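Local coordinates for protein CocE/NonD family hydrolase (Staphylococcus aureus subsp. aureus COL, PDB 3III) that probably hydrolyses ester or amide bonds, as expected of an alpha/beta-hydrolase of the CocE/NonD family related to X-Pro dipeptidyl-peptidases, at residues 71-76 against 144-149; 166-171 against 190-195; 174-179 against 256-261; 262-267 against 280-285. One frame throughout, in Å; residues are numbered along the deposited sequence.

Interaction 1. Residues 71-76 against 144-149. With PLM (palmitic acid), chain G.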
# COMPACT_ATOMS: atom_id res chain seq x y z
N MSE A 71 -12.34 -2.15 15.08
CA MSE A 71 -12.58 -0.74 14.71
C MSE A 71 -11.88 -0.36 13.43
O MSE A 71 -10.81 -0.93 13.12
CB MSE A 71 -12.05 0.17 15.81
CG MSE A 71 -12.44 1.65 15.60
SE MSE A 71 -11.87 2.71 17.19
CE MSE A 71 -13.10 1.93 18.52
N SER A 72 -12.51 0.49 12.61
CA SER A 72 -11.83 1.14 11.52
C SER A 72 -12.22 2.61 11.48
O SER A 72 -13.34 3.03 11.95
CB SER A 72 -12.11 0.46 10.16
OG SER A 72 -13.42 0.77 9.71
N ALA A 73 -11.34 3.42 10.88
CA ALA A 73 -11.58 4.87 10.79
C ALA A 73 -11.01 5.49 9.51
O ALA A 73 -9.89 5.21 9.10
CB ALA A 73 -11.05 5.57 12.00
N ASP A 74 -11.79 6.39 8.91
CA ASP A 74 -11.42 7.09 7.72
C ASP A 74 -12.28 8.35 7.58
O ASP A 74 -13.09 8.68 8.44
CB ASP A 74 -11.61 6.17 6.50
CG ASP A 74 -12.98 5.66 6.40
OD1 ASP A 74 -13.87 6.46 6.06
OD2 ASP A 74 -13.19 4.49 6.77
N THR A 75 -12.03 9.09 6.52
CA THR A 75 -12.81 10.26 6.17
C THR A 75 -13.62 10.10 4.89
O THR A 75 -14.03 11.07 4.27
CB THR A 75 -11.92 11.48 6.09
OG1 THR A 75 -10.90 11.27 5.12
CG2 THR A 75 -11.30 11.85 7.45
N TYR A 76 -13.88 8.85 4.50
CA TYR A 76 -14.63 8.57 3.27
C TYR A 76 -16.15 8.49 3.42
O TYR A 76 -16.85 8.50 2.42
CB TYR A 76 -14.13 7.26 2.67
CG TYR A 76 -12.71 7.23 2.20
CD1 TYR A 76 -12.01 8.39 1.90
CD2 TYR A 76 -12.09 6.03 1.92
CE1 TYR A 76 -10.69 8.30 1.38
CE2 TYR A 76 -10.80 5.96 1.38
CZ TYR A 76 -10.12 7.08 1.11
OH TYR A 76 -8.83 6.98 0.57
N GLU A 144 -4.40 11.41 16.72
CA GLU A 144 -4.80 11.76 18.10
C GLU A 144 -6.30 11.59 18.32
O GLU A 144 -6.74 11.12 19.40
CB GLU A 144 -4.30 13.15 18.48
CG GLU A 144 -2.77 13.15 18.67
CD GLU A 144 -2.21 14.49 19.05
OE1 GLU A 144 -3.01 15.34 19.52
OE2 GLU A 144 -0.97 14.67 18.93
N ASP A 145 -7.10 11.96 17.31
CA ASP A 145 -8.55 11.80 17.38
C ASP A 145 -8.91 10.30 17.45
O ASP A 145 -9.74 9.90 18.26
CB ASP A 145 -9.22 12.42 16.16
CG ASP A 145 -9.19 13.95 16.16
OD1 ASP A 145 -8.99 14.56 17.22
OD2 ASP A 145 -9.35 14.52 15.06
N TYR A 146 -8.29 9.50 16.59
CA TYR A 146 -8.45 8.04 16.55
C TYR A 146 -8.12 7.40 17.91
O TYR A 146 -8.88 6.59 18.46
CB TYR A 146 -7.57 7.47 15.42
CG TYR A 146 -7.95 6.08 14.85
CD1 TYR A 146 -7.32 5.61 13.71
CD2 TYR A 146 -8.84 5.22 15.49
CE1 TYR A 146 -7.62 4.37 13.18
CE2 TYR A 146 -9.13 3.96 14.97
CZ TYR A 146 -8.51 3.55 13.80
OH TYR A 146 -8.80 2.34 13.23
N TYR A 147 -7.02 7.84 18.51
CA TYR A 147 -6.66 7.38 19.82
C TYR A 147 -7.78 7.62 20.83
O TYR A 147 -8.10 6.71 21.62
CB TYR A 147 -5.41 8.10 20.26
CG TYR A 147 -4.79 7.81 21.61
CD1 TYR A 147 -5.43 8.12 22.83
CD2 TYR A 147 -3.48 7.38 21.68
CE1 TYR A 147 -4.77 7.93 24.06
CE2 TYR A 147 -2.83 7.17 22.91
CZ TYR A 147 -3.47 7.45 24.07
OH TYR A 147 -2.79 7.24 25.25
N GLU A 148 -8.37 8.82 20.82
CA GLU A 148 -9.49 9.08 21.74
C GLU A 148 -10.68 8.10 21.55
O GLU A 148 -11.32 7.65 22.56
CB GLU A 148 -9.96 10.55 21.68
CG GLU A 148 -8.93 11.58 22.14
CD GLU A 148 -9.55 12.89 22.62
OE1 GLU A 148 -10.31 12.81 23.60
OE2 GLU A 148 -9.27 13.98 22.04
N VAL A 149 -10.98 7.75 20.31
CA VAL A 149 -12.09 6.88 20.04
C VAL A 149 -11.78 5.45 20.52
O VAL A 149 -12.68 4.75 21.06
CB VAL A 149 -12.56 6.93 18.55
CG1 VAL A 149 -13.78 6.04 18.34
CG2 VAL A 149 -12.89 8.43 18.12
C1 PLM G . -8.49 4.36 -1.69
O1 PLM G . -8.19 4.59 -0.52
O2 PLM G . -7.95 3.39 -2.25
C2 PLM G . -9.45 5.27 -2.38
C3 PLM G . -9.91 4.72 -3.73
C4 PLM G . -11.01 5.52 -4.42
C5 PLM G . -11.66 4.78 -5.63
C6 PLM G . -12.30 5.68 -6.73
C7 PLM G . -13.74 5.41 -7.21
C8 PLM G . -13.93 4.59 -8.52
O HOH W 1 -8.61 2.34 10.54

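Interaction 2. Residues 166-171 against 190-195. With PLM (palmitic acid), chain G.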
# COMPACT_ATOMS: atom_id res chain seq x y z
N ASN A 166 -8.57 -2.60 12.02
CA ASN A 166 -8.57 -3.46 10.85
C ASN A 166 -9.13 -2.71 9.67
O ASN A 166 -10.13 -2.00 9.81
CB ASN A 166 -9.48 -4.66 11.14
CG ASN A 166 -9.43 -5.76 10.11
OD1 ASN A 166 -8.85 -5.64 9.03
ND2 ASN A 166 -10.09 -6.89 10.45
N GLY A 167 -8.55 -2.88 8.50
CA GLY A 167 -9.07 -2.25 7.32
C GLY A 167 -8.00 -1.99 6.25
O GLY A 167 -6.82 -2.16 6.51
N VAL A 168 -8.46 -1.52 5.09
CA VAL A 168 -7.65 -1.43 3.87
C VAL A 168 -7.45 0.02 3.49
O VAL A 168 -8.37 0.85 3.67
CB VAL A 168 -8.39 -2.18 2.70
CG1 VAL A 168 -7.61 -2.11 1.40
CG2 VAL A 168 -8.63 -3.70 3.15
N SER A 169 -6.27 0.29 2.92
CA SER A 169 -5.92 1.55 2.25
C SER A 169 -5.97 2.68 3.30
O SER A 169 -5.23 2.62 4.27
CB SER A 169 -6.81 1.79 1.04
OG SER A 169 -6.39 2.97 0.36
N TYR A 170 -6.80 3.70 3.15
CA TYR A 170 -6.87 4.80 4.17
C TYR A 170 -7.09 4.19 5.58
O TYR A 170 -6.48 4.62 6.56
CB TYR A 170 -8.02 5.75 3.87
CG TYR A 170 -8.03 7.10 4.52
CD1 TYR A 170 -7.98 8.25 3.73
CD2 TYR A 170 -8.19 7.26 5.90
CE1 TYR A 170 -8.03 9.53 4.31
CE2 TYR A 170 -8.23 8.53 6.50
CZ TYR A 170 -8.14 9.67 5.68
OH TYR A 170 -8.20 10.93 6.26
N LEU A 171 -7.92 3.14 5.66
CA LEU A 171 -8.23 2.45 6.89
C LEU A 171 -7.03 1.69 7.50
O LEU A 171 -7.08 1.27 8.66
CB LEU A 171 -9.46 1.54 6.72
CG LEU A 171 -10.82 2.17 6.30
CD1 LEU A 171 -10.85 2.77 4.93
CD2 LEU A 171 -11.88 1.05 6.43
N ILE A 190 -4.41 -4.74 12.20
CA ILE A 190 -4.36 -5.39 10.90
C ILE A 190 -4.37 -4.27 9.82
O ILE A 190 -5.43 -3.94 9.23
CB ILE A 190 -5.52 -6.36 10.68
CG1 ILE A 190 -5.63 -7.37 11.84
CG2 ILE A 190 -5.37 -7.12 9.34
CD1 ILE A 190 -6.84 -8.29 11.71
N PRO A 191 -3.19 -3.63 9.61
CA PRO A 191 -3.10 -2.67 8.52
C PRO A 191 -2.99 -3.44 7.20
O PRO A 191 -1.91 -3.94 6.83
CB PRO A 191 -1.81 -1.91 8.83
CG PRO A 191 -0.99 -2.91 9.63
CD PRO A 191 -1.98 -3.60 10.47
N TRP A 192 -4.12 -3.61 6.53
CA TRP A 192 -4.19 -4.44 5.36
C TRP A 192 -3.96 -3.55 4.13
O TRP A 192 -4.91 -3.06 3.52
CB TRP A 192 -5.54 -5.17 5.29
CG TRP A 192 -5.49 -6.34 4.35
CD1 TRP A 192 -5.55 -6.30 2.99
CD2 TRP A 192 -5.36 -7.73 4.70
NE1 TRP A 192 -5.51 -7.57 2.48
CE2 TRP A 192 -5.37 -8.47 3.49
CE3 TRP A 192 -5.24 -8.42 5.89
CZ2 TRP A 192 -5.23 -9.87 3.44
CZ3 TRP A 192 -5.10 -9.79 5.86
CH2 TRP A 192 -5.08 -10.52 4.64
N GLU A 193 -2.69 -3.41 3.75
CA GLU A 193 -2.25 -2.52 2.64
C GLU A 193 -2.42 -1.04 3.01
O GLU A 193 -3.46 -0.41 2.74
CB GLU A 193 -2.92 -2.82 1.30
CG GLU A 193 -2.57 -4.25 0.78
CD GLU A 193 -2.53 -4.31 -0.71
OE1 GLU A 193 -3.39 -5.04 -1.28
OE2 GLU A 193 -1.65 -3.63 -1.27
N GLY A 194 -1.38 -0.49 3.63
CA GLY A 194 -1.32 0.94 3.86
C GLY A 194 0.06 1.56 3.87
O GLY A 194 0.96 1.09 4.56
N LEU A 195 0.19 2.67 3.13
CA LEU A 195 1.38 3.48 3.16
C LEU A 195 1.54 4.16 4.52
O LEU A 195 0.64 4.16 5.35
CB LEU A 195 1.33 4.55 2.05
CG LEU A 195 0.21 5.60 2.08
CD1 LEU A 195 0.57 6.79 2.89
CD2 LEU A 195 -0.14 6.01 0.61
C1 PLM G . -8.49 4.36 -1.69
O1 PLM G . -8.19 4.59 -0.52
O2 PLM G . -7.95 3.39 -2.25
C2 PLM G . -9.45 5.27 -2.38
C3 PLM G . -9.91 4.72 -3.73
C4 PLM G . -11.01 5.52 -4.42
C5 PLM G . -11.66 4.78 -5.63
C6 PLM G . -12.30 5.68 -6.73
C7 PLM G . -13.74 5.41 -7.21
C8 PLM G . -13.93 4.59 -8.52

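Interaction 3. Residues 174-179 against 256-261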
# COMPACT_ATOMS: atom_id res chain seq x y z
N THR A 174 -4.28 4.91 8.64
CA THR A 174 -4.67 5.47 9.94
C THR A 174 -4.28 4.56 11.12
O THR A 174 -4.14 5.03 12.23
CB THR A 174 -6.15 5.80 10.01
OG1 THR A 174 -6.95 4.65 9.65
CG2 THR A 174 -6.53 6.95 9.08
N GLN A 175 -4.15 3.26 10.85
CA GLN A 175 -3.67 2.31 11.91
C GLN A 175 -2.20 2.48 12.16
O GLN A 175 -1.79 2.52 13.29
CB GLN A 175 -3.94 0.89 11.51
CG GLN A 175 -5.42 0.57 11.32
CD GLN A 175 -5.58 -0.92 11.00
OE1 GLN A 175 -5.19 -1.76 11.82
NE2 GLN A 175 -6.18 -1.24 9.83
N TRP A 176 -1.38 2.61 11.11
CA TRP A 176 0.03 2.87 11.37
C TRP A 176 0.15 4.13 12.21
O TRP A 176 0.91 4.19 13.18
CB TRP A 176 0.82 3.07 10.07
CG TRP A 176 0.93 1.86 9.15
CD1 TRP A 176 0.54 1.82 7.83
CD2 TRP A 176 1.53 0.58 9.43
NE1 TRP A 176 0.80 0.58 7.31
CE2 TRP A 176 1.46 -0.18 8.25
CE3 TRP A 176 2.16 0.01 10.57
CZ2 TRP A 176 1.93 -1.50 8.16
CZ3 TRP A 176 2.67 -1.30 10.46
CH2 TRP A 176 2.55 -2.04 9.27
N TRP A 177 -0.57 5.15 11.80
CA TRP A 177 -0.60 6.40 12.57
C TRP A 177 -1.00 6.24 14.07
O TRP A 177 -0.22 6.60 14.96
CB TRP A 177 -1.45 7.48 11.86
CG TRP A 177 -0.57 8.36 10.98
CD1 TRP A 177 -0.54 8.39 9.61
CD2 TRP A 177 0.41 9.30 11.42
NE1 TRP A 177 0.39 9.29 9.20
CE2 TRP A 177 1.00 9.85 10.28
CE3 TRP A 177 0.87 9.71 12.68
CZ2 TRP A 177 2.02 10.81 10.35
CZ3 TRP A 177 1.86 10.66 12.75
CH2 TRP A 177 2.42 11.21 11.61
N VAL A 178 -2.20 5.73 14.33
CA VAL A 178 -2.66 5.70 15.75
C VAL A 178 -1.78 4.75 16.59
O VAL A 178 -1.48 5.02 17.75
CB VAL A 178 -4.17 5.37 15.85
CG1 VAL A 178 -4.48 3.87 15.59
CG2 VAL A 178 -4.73 5.84 17.17
N ALA A 179 -1.31 3.67 15.99
CA ALA A 179 -0.46 2.72 16.71
C ALA A 179 0.87 3.36 17.14
O ALA A 179 1.46 2.96 18.18
CB ALA A 179 -0.20 1.43 15.90
N SER A 256 8.92 2.94 14.45
CA SER A 256 9.60 2.25 15.52
C SER A 256 8.98 2.47 16.90
O SER A 256 9.34 1.81 17.89
CB SER A 256 11.08 2.64 15.53
OG SER A 256 11.24 3.98 15.90
N GLN A 257 8.09 3.43 17.02
CA GLN A 257 7.26 3.59 18.20
C GLN A 257 6.17 2.54 18.33
O GLN A 257 5.56 2.39 19.41
CB GLN A 257 6.61 4.96 18.16
CG GLN A 257 7.66 6.12 18.26
CD GLN A 257 7.04 7.51 18.27
OE1 GLN A 257 5.83 7.68 18.38
NE2 GLN A 257 7.89 8.51 18.20
N ILE A 258 5.86 1.85 17.24
CA ILE A 258 4.75 0.86 17.30
C ILE A 258 5.18 -0.39 18.06
O ILE A 258 6.21 -1.05 17.72
CB ILE A 258 4.26 0.48 15.91
CG1 ILE A 258 3.67 1.71 15.23
CG2 ILE A 258 3.28 -0.67 15.95
CD1 ILE A 258 3.27 1.42 13.77
N LYS A 259 4.42 -0.72 19.10
CA LYS A 259 4.63 -1.95 19.87
C LYS A 259 3.51 -3.00 19.81
O LYS A 259 3.66 -4.13 20.32
CB LYS A 259 4.85 -1.57 21.34
CG LYS A 259 6.05 -0.66 21.52
CD LYS A 259 6.06 -0.10 22.97
CE LYS A 259 7.46 0.39 23.36
NZ LYS A 259 7.38 1.35 24.54
N THR A 260 2.38 -2.61 19.23
CA THR A 260 1.13 -3.41 19.22
C THR A 260 1.29 -4.69 18.37
O THR A 260 1.87 -4.65 17.31
CB THR A 260 -0.02 -2.53 18.62
OG1 THR A 260 -0.18 -1.34 19.42
CG2 THR A 260 -1.36 -3.27 18.53
N PRO A 261 0.77 -5.83 18.86
CA PRO A 261 0.75 -7.01 18.02
C PRO A 261 0.14 -6.73 16.64
O PRO A 261 -0.91 -6.07 16.52
CB PRO A 261 -0.15 -7.97 18.80
CG PRO A 261 0.06 -7.62 20.25
CD PRO A 261 0.24 -6.09 20.21

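Interaction 4. Residues 262-267 against 280-285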
# COMPACT_ATOMS: atom_id res chain seq x y z
N LEU A 262 0.79 -7.25 15.63
CA LEU A 262 0.67 -6.75 14.26
C LEU A 262 0.57 -7.86 13.21
O LEU A 262 1.38 -8.76 13.19
CB LEU A 262 1.94 -5.89 13.97
CG LEU A 262 2.22 -5.51 12.53
CD1 LEU A 262 1.07 -4.60 12.03
CD2 LEU A 262 3.53 -4.72 12.40
N LEU A 263 -0.48 -7.78 12.40
CA LEU A 263 -0.66 -8.56 11.19
C LEU A 263 -0.72 -7.58 10.00
O LEU A 263 -1.69 -6.86 9.83
CB LEU A 263 -1.93 -9.44 11.30
CG LEU A 263 -2.31 -10.18 10.02
CD1 LEU A 263 -1.24 -11.19 9.53
CD2 LEU A 263 -3.67 -10.94 10.16
N THR A 264 0.34 -7.53 9.19
CA THR A 264 0.43 -6.68 8.04
C THR A 264 0.10 -7.43 6.79
O THR A 264 0.57 -8.58 6.61
CB THR A 264 1.87 -6.16 7.90
OG1 THR A 264 2.23 -5.50 9.13
CG2 THR A 264 2.00 -5.18 6.68
N CYS A 265 -0.66 -6.82 5.89
CA CYS A 265 -0.68 -7.34 4.52
C CYS A 265 0.01 -6.31 3.63
O CYS A 265 -0.28 -5.11 3.72
CB CYS A 265 -2.10 -7.62 4.02
SG CYS A 265 -2.11 -8.03 2.28
N ALA A 266 0.94 -6.81 2.82
CA ALA A 266 1.55 -6.11 1.67
C ALA A 266 1.21 -6.86 0.38
O ALA A 266 0.94 -8.07 0.42
CB ALA A 266 3.08 -6.03 1.80
N SER A 267 1.26 -6.18 -0.75
CA SER A 267 0.97 -6.83 -2.01
C SER A 267 1.99 -6.40 -3.04
O SER A 267 2.30 -5.23 -3.14
CB SER A 267 -0.43 -6.50 -2.49
OG SER A 267 -0.74 -7.17 -3.69
N GLU A 280 7.62 -1.32 4.90
CA GLU A 280 8.29 -0.49 5.90
C GLU A 280 7.67 -0.65 7.29
O GLU A 280 8.41 -0.70 8.32
CB GLU A 280 8.38 0.99 5.55
CG GLU A 280 9.38 1.36 4.44
CD GLU A 280 10.75 0.71 4.58
OE1 GLU A 280 11.30 0.81 5.69
OE2 GLU A 280 11.27 0.12 3.59
N GLY A 281 6.33 -0.73 7.33
CA GLY A 281 5.61 -0.84 8.61
C GLY A 281 5.99 -2.11 9.29
O GLY A 281 6.31 -2.15 10.49
N PHE A 282 5.94 -3.21 8.53
CA PHE A 282 6.30 -4.51 9.11
C PHE A 282 7.74 -4.52 9.59
O PHE A 282 8.04 -5.02 10.69
CB PHE A 282 6.06 -5.63 8.14
CG PHE A 282 6.52 -6.97 8.64
CD1 PHE A 282 5.83 -7.64 9.63
CD2 PHE A 282 7.72 -7.49 8.20
CE1 PHE A 282 6.28 -8.90 10.14
CE2 PHE A 282 8.19 -8.70 8.68
CZ PHE A 282 7.48 -9.42 9.65
N LYS A 283 8.64 -4.00 8.78
CA LYS A 283 10.07 -4.05 9.08
C LYS A 283 10.43 -3.22 10.29
O LYS A 283 11.17 -3.68 11.12
CB LYS A 283 10.96 -3.61 7.90
CG LYS A 283 10.97 -4.53 6.69
CD LYS A 283 11.96 -4.09 5.62
CE LYS A 283 11.69 -2.69 5.08
NZ LYS A 283 12.56 -2.23 3.93
N GLN A 284 9.92 -1.98 10.35
CA GLN A 284 10.35 -0.99 11.33
C GLN A 284 9.59 -1.05 12.67
O GLN A 284 10.08 -0.54 13.69
CB GLN A 284 10.16 0.41 10.77
CG GLN A 284 11.21 0.86 9.73
CD GLN A 284 10.97 2.27 9.28
OE1 GLN A 284 10.70 3.14 10.11
NE2 GLN A 284 10.94 2.49 7.96
N ALA A 285 8.37 -1.58 12.66
CA ALA A 285 7.60 -1.70 13.90
C ALA A 285 8.48 -2.41 14.97
O ALA A 285 9.14 -3.44 14.67
CB ALA A 285 6.27 -2.47 13.65

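Interaction 1. Residues 71-76 against 144-149
M71 and A73 of strand 71-74 face Y146 and V149 of helix 144-149, which runs roughly antiparallel to the strand at 151°, the two axes approaching to 10.2 Å. A73 places its methyl squarely over one face of the Y146 ring: CB lies 3.7 Å from the ring centroid and only 12° off the ring normal, a clear CH-pi contact. Y146 CG is anti to the backbone N (chi1 -158°), and the end of its side chain comes nearer the strand although its CB does not point there. M71, a selenomethionine, takes the rim instead. Its SE lies in the ring plane, 3.7 Å from Y146 CE2, a Met-aromatic contact at the edge, and also meets V149 CG1 at 4.0 Å. Beyond the ring, Y146 OH is linked by a water to the strand: the water is 2.7 Å from that hydroxyl and accepts from A73 N at 3.0 Å. Past the end of the strand the chain turns, Y76 N donating to D74 OD1 in an Asx turn, and Y76 OH donates to palmitic acid O1 at 2.7 Å. S72 OG, on the other side of the strand, bonds to K122. Helix on sheet in this way is the layered core of the alpha/beta-hydrolase fold, and a tyrosine hydroxyl gripping the ligand's carboxylate is consistent with an oxyanion-hole role, as in cocaine esterase.

Interaction 2. Residues 166-171 against 190-195
The indole of W192 is met obliquely by V168, whose CG2 comes within 4.0 Å of W192 CD1, while I190 CG2 sits in the ring plane at the indole's edge. The second flat group, the carboxamide of N166, lies side by side with I190 and points the same way; N166 ND2 is 3.8 Å from I190 CD1. N166 OD1 is bonded to Y303 and N166 ND2 to Q312. Beneath these side chains the backbones are parallel neighbours, 8° apart. W192 N donates to G167 O at 3.1 Å, whereas the bond from G167 N to I190 O is long and weak. V168 CA approaches W192 O to 3.2 Å in a CA-H...O contact, and that carbonyl, buried here, has no conventional hydrogen-bond partner in the model. G167 has backbone angles that call for glycine, and it packs close to L171. At the end of the pairing S169 N donates to E193 O at 2.9 Å, tying the turn to the loop that follows strand 190-192. S169 itself is bent sharply, at phi 63° and psi -119°, and its OG donates to palmitic acid O1 at 2.6 Å; H274 is a further partner of this hydroxyl. A serine in so tight a strand-turn-helix, in a G-x-S sequence beside a histidine, is the nucleophile elbow of alpha/beta-hydrolases, consistent with S169 being the nucleophile.

Interaction 3. Residues 174-179 against 256-261
The last turns of helix 170-179, the helix of the strand-turn-helix elbow of the alpha/beta-hydrolase core, pack through W176 and A179 against I258 in the loop leading to strand 262-267. I258 supplies most of the loop's share. Its CG1 is anti to the carbonyl carbon and chi2 is extended (175°), which carries CD1 out to the indole: I258 CD1 lies in the ring plane at the edge of W176, 3.7 Å from CE3, and equally near the backbone carbonyl, 3.7 Å from W176 O. The two side chains cross at about a right angle. One turn further along, A179 meets the base of the same isoleucine, with CB 3.9 Å from I258 CG1 and 4.1 Å from I258 CG2. This is the point where the backbones come closest, 5.6 Å between A179 CA and I258 CA. The contact thus brings the C-terminal end of the helix up to the approach of strand 262-267 of the central sheet, which W176 also touches through L262 and T264. T260 OG1 stands more distantly beside A179, 4.5 Å from its CB. The indole is fixed at its polar edge too, W176 NE1 being bonded to G194 O, while Q257 O accepts from N182 ND2 and T260 O from S287 OG.

Interaction 4. Residues 262-267 against 280-285
L262 and A285 make the closer part of this contact: L262 CD2 lies 3.8 Å from A285 CB, just where the chain leaves helical geometry. The same methyl extends over the helix backbone, 4.2 Å from G281 O and 4.3 Å from F282 CA, and one leucine branch therefore serves three residues. L262 CB points toward the helix, and with CG anti to the backbone N (chi1 166°) and chi2 at 64° the CD2 branch makes the contact. Two residues on, T264 meets F282 more loosely. T264 OG1 is 4.0 Å from F282 CB and near the plane of the phenyl ring, at its edge, while the side chains cross obliquely. That hydroxyl is buried with no hydrogen-bond partner in the model, and W176 packs against it from helix 170-179. Strand 262-267 and helix 280-284 run at 143° to each other, their axes approaching to 8.9 Å, as consecutive elements of a beta-alpha-beta unit that continues into strand 290-295. F282 reaches toward that next strand, packing on L292 and making a cation-pi contact with K290. The outward side of the helix is polar, with partly exposed K283 and Q284 both attached to E280. K283 NZ forms a salt bridge with E280 OE2 at 2.7 Å, approaching from above the carboxylate plane, whereas Q284 NE2 donates to the anti lone pair of E280 OE1 at 2.8 Å and keeps that oxygen nearly in its amide plane. Q473, far along the chain, also bonds to E280 OE2.

Overall arrangement
All four contacts are largely buried and belong to the alpha/beta-hydrolase core. Interactions 1, 2 and 4 reach the same mixed sheet, whereas interaction 3 joins a helix end to a loop and comes nearer the surface. Interaction 2, the sole strand-to-strand pairing, relies on backbone hydrogen bonds; the others rest mainly on apolar packing, helped in interaction 1 by a bridging water. Interactions 2 and 3 share helix 170-179, and W176 of interaction 3 also packs on interaction 4. Palmitic acid touches both interaction 1 and interaction 2, while interactions 1 and 4 stay about 11 Å apart at their nearest atoms.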